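Local coordinates for solute-binding protein (PDB 2ZYO), which binds cyclodextrins and maltodextrins such as maltotetraose and probably delivers them to a membrane transporter for sugar uptake, at residues Ala132-Lys137 / Val262-Leu267. Sequence-based numbering, arbitrary orientation.
Sequences ALIYNK and VGVAPL
Leu133 and Tyr135 pair with Ala265 and Gly263 through four backbone hydrogen bonds, the ladder that joins the antiparallel strands 132-136 and 262-265. Leu133 N donates a hydrogen bond to Ala265 O at 2.8 Å, and Ala265 N donates one back to Leu133 O; Tyr135 and Gly263 exchange the same two bonds, the one from Gly263 N to Tyr135 O being almost straight (178°). Between these two pairs lies the non-hydrogen-bonded pair Ile134-Val264, where the C-H of Val264 CA points toward Leu133 O at 3.3 Å. Strand 242-247 pairs with the other edge of 132-136, through Asn247 and Val245.

The aromatic contact depends on a residue without a side chain. Tyr135 CG stands between its own backbone N and carbonyl carbon (chi1 62°), which carries the ring across to the neighbouring strand, where Gly263 CA sits over one face, 3.8 Å from the ring centroid, in a CH-pi contact. A CB on Gly263 would collide with Tyr135 CZ. Beyond the ring, a water bridges Tyr135 OH, at 2.8 Å, and Val264 O, to which it donates. An alanine in place of Tyr135 would probably leave the Gly263 backbone without its aromatic cover and Val264 O without the tyrosine-held water. Alongside, the extended chain of Lys137 brings CE to 3.8 Å from Gly263 CA.

On the other, buried face, branched aliphatic Ile134, Val262 and Val264 bring no polar group needing a partner where helices 252-257 and 338-344 pack. Ile134 CG2 meets Val262 CG1 tightly at 3.5 Å, while the methyl of Ala132 lies against Ala265 O and touches Val264 CG1.

The backbone ladder thus sets the register that brings the Tyr135 ring over Gly263, where no side chain stands in its way.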
ATOM      1  N   ALA A 132      -0.105  10.202   3.080  1.00  8.03           N
ATOM      2  CA  ALA A 132      -0.157  11.590   2.630  1.00  7.97           C
ATOM      3  C   ALA A 132      -0.102  12.461   3.870  1.00  8.27           C
ATOM      4  O   ALA A 132       0.033  11.944   4.984  1.00  7.60           O
ATOM      5  CB  ALA A 132      -1.428  11.857   1.828  1.00  8.82           C
ATOM      6  N   LEU A 133      -0.203  13.774   3.687  1.00  7.57           N
ATOM      7  CA  LEU A 133      -0.224  14.686   4.822  1.00  6.97           C
ATOM      8  C   LEU A 133      -1.656  14.844   5.318  1.00  8.14           C
ATOM      9  O   LEU A 133      -2.482  15.494   4.669  1.00  9.05           O
ATOM     10  CB  LEU A 133       0.392  16.041   4.458  1.00  8.29           C
ATOM     11  CG  LEU A 133       0.782  16.933   5.643  1.00  9.46           C
ATOM     12  CD1 LEU A 133       1.987  16.375   6.397  1.00  9.29           C
ATOM     13  CD2 LEU A 133       1.050  18.347   5.166  1.00 12.07           C
ATOM     14  N   ILE A 134      -1.946  14.218   6.456  1.00  7.67           N
ATOM     15  CA  ILE A 134      -3.256  14.331   7.090  1.00  8.34           C
ATOM     16  C   ILE A 134      -3.155  15.413   8.150  1.00  8.31           C
ATOM     17  O   ILE A 134      -2.267  15.368   9.001  1.00  9.80           O
ATOM     18  CB  ILE A 134      -3.702  13.002   7.740  1.00  7.91           C
ATOM     19  CG1 ILE A 134      -3.674  11.857   6.717  1.00  7.55           C
ATOM     20  CG2 ILE A 134      -5.092  13.146   8.357  1.00  9.58           C
ATOM     21  CD1 ILE A 134      -3.883  10.471   7.327  1.00  9.38           C
ATOM     22  N   TYR A 135      -4.056  16.390   8.098  1.00  8.82           N
ATOM     23  CA  TYR A 135      -3.964  17.527   9.007  1.00  8.24           C
ATOM     24  C   TYR A 135      -5.270  17.894   9.703  1.00  8.43           C
ATOM     25  O   TYR A 135      -6.359  17.588   9.218  1.00  9.75           O
ATOM     26  CB  TYR A 135      -3.319  18.742   8.318  1.00  9.93           C
ATOM     27  CG  TYR A 135      -4.062  19.311   7.124  1.00 10.29           C
ATOM     28  CD1 TYR A 135      -4.871  20.436   7.257  1.00 11.09           C
ATOM     29  CD2 TYR A 135      -3.922  18.746   5.854  1.00  8.11           C
ATOM     30  CE1 TYR A 135      -5.543  20.974   6.164  1.00 10.49           C
ATOM     31  CE2 TYR A 135      -4.589  19.277   4.755  1.00  9.83           C
ATOM     32  CZ  TYR A 135      -5.395  20.390   4.917  1.00 10.66           C
ATOM     33  OH  TYR A 135      -6.051  20.920   3.832  1.00 13.23           O
ATOM     34  N   ASN A 136      -5.128  18.524  10.866  1.00  8.43           N
ATOM     35  CA  ASN A 136      -6.248  19.013  11.650  1.00  8.92           C
ATOM     36  C   ASN A 136      -6.584  20.426  11.184  1.00  8.98           C
ATOM     37  O   ASN A 136      -5.790  21.347  11.374  1.00  9.56           O
ATOM     38  CB  ASN A 136      -5.864  19.005  13.136  1.00 10.12           C
ATOM     39  CG  ASN A 136      -7.012  19.391  14.056  1.00 11.08           C
ATOM     40  OD1 ASN A 136      -7.934  20.108  13.667  1.00 11.43           O
ATOM     41  ND2 ASN A 136      -6.941  18.930  15.298  1.00 12.79           N
ATOM     42  N   LYS A 137      -7.760  20.586  10.575  1.00 10.34           N
ATOM     43  CA  LYS A 137      -8.169  21.866   9.978  1.00  9.51           C
ATOM     44  C   LYS A 137      -8.310  23.016  10.983  1.00 10.77           C
ATOM     45  O   LYS A 137      -8.322  24.187  10.594  1.00 11.45           O
ATOM     46  CB  LYS A 137      -9.457  21.699   9.161  1.00 11.25           C
ATOM     47  CG  LYS A 137      -9.250  20.992   7.827  1.00 11.69           C
ATOM     48  CD  LYS A 137     -10.568  20.835   7.078  1.00 12.60           C
ATOM     49  CE  LYS A 137     -10.342  20.404   5.635  1.00 17.62           C
ATOM     50  NZ  LYS A 137     -11.616  20.380   4.863  1.00 20.42           N
ATOM     51  N   VAL A 262     -10.767  16.712   9.406  1.00 12.45           N
ATOM     52  CA  VAL A 262      -9.578  16.210   8.724  1.00 12.13           C
ATOM     53  C   VAL A 262      -9.408  16.787   7.322  1.00 11.30           C
ATOM     54  O   VAL A 262     -10.348  16.810   6.524  1.00 12.49           O
ATOM     55  CB  VAL A 262      -9.609  14.654   8.642  1.00 12.73           C
ATOM     56  CG1 VAL A 262      -8.406  14.117   7.892  1.00 14.38           C
ATOM     57  CG2 VAL A 262      -9.683  14.038  10.037  1.00 14.34           C
ATOM     58  N   GLY A 263      -8.197  17.261   7.040  1.00 11.15           N
ATOM     59  CA  GLY A 263      -7.788  17.596   5.683  1.00 11.09           C
ATOM     60  C   GLY A 263      -6.706  16.632   5.235  1.00 10.33           C
ATOM     61  O   GLY A 263      -5.997  16.063   6.069  1.00 10.54           O
ATOM     62  N   VAL A 264      -6.590  16.431   3.924  1.00  9.47           N
ATOM     63  CA  VAL A 264      -5.544  15.576   3.358  1.00 10.58           C
ATOM     64  C   VAL A 264      -4.920  16.228   2.126  1.00 11.37           C
ATOM     65  O   VAL A 264      -5.626  16.619   1.192  1.00 13.51           O
ATOM     66  CB  VAL A 264      -6.066  14.159   2.982  1.00 11.15           C
ATOM     67  CG1 VAL A 264      -4.915  13.269   2.518  1.00 10.12           C
ATOM     68  CG2 VAL A 264      -6.789  13.509   4.157  1.00 10.10           C
ATOM     69  N   ALA A 265      -3.596  16.332   2.132  1.00  9.04           N
ATOM     70  CA  ALA A 265      -2.854  16.889   1.006  1.00  8.55           C
ATOM     71  C   ALA A 265      -1.685  15.979   0.643  1.00  8.68           C
ATOM     72  O   ALA A 265      -1.228  15.201   1.483  1.00  8.59           O
ATOM     73  CB  ALA A 265      -2.354  18.289   1.351  1.00  9.34           C
ATOM     74  N   PRO A 266      -1.192  16.068  -0.609  1.00  9.55           N
ATOM     75  CA  PRO A 266       0.023  15.322  -0.936  1.00 10.11           C
ATOM     76  C   PRO A 266       1.176  15.835  -0.087  1.00 10.10           C
ATOM     77  O   PRO A 266       1.127  16.969   0.396  1.00 11.03           O
ATOM     78  CB  PRO A 266       0.282  15.672  -2.405  1.00 10.19           C
ATOM     79  CG  PRO A 266      -0.987  16.230  -2.916  1.00 13.31           C
ATOM     80  CD  PRO A 266      -1.697  16.841  -1.757  1.00 10.00           C
ATOM     81  N   LEU A 267       2.199  15.006   0.099  1.00 10.36           N
ATOM     82  CA  LEU A 267       3.402  15.451   0.793  1.00 10.78           C
ATOM     83  C   LEU A 267       4.035  16.610   0.029  1.00 11.73           C
ATOM     84  O   LEU A 267       4.018  16.619  -1.207  1.00 11.79           O
ATOM     85  CB  LEU A 267       4.401  14.304   0.947  1.00 10.56           C
ATOM     86  CG  LEU A 267       3.959  13.078   1.755  1.00 10.74           C
ATOM     87  CD1 LEU A 267       5.078  12.052   1.797  1.00 11.68           C
ATOM     88  CD2 LEU A 267       3.527  13.461   3.168  1.00 12.28           C
TER
HETATM   89  O   HOH W   1      -5.785  19.562   1.346  1.00 26.86           O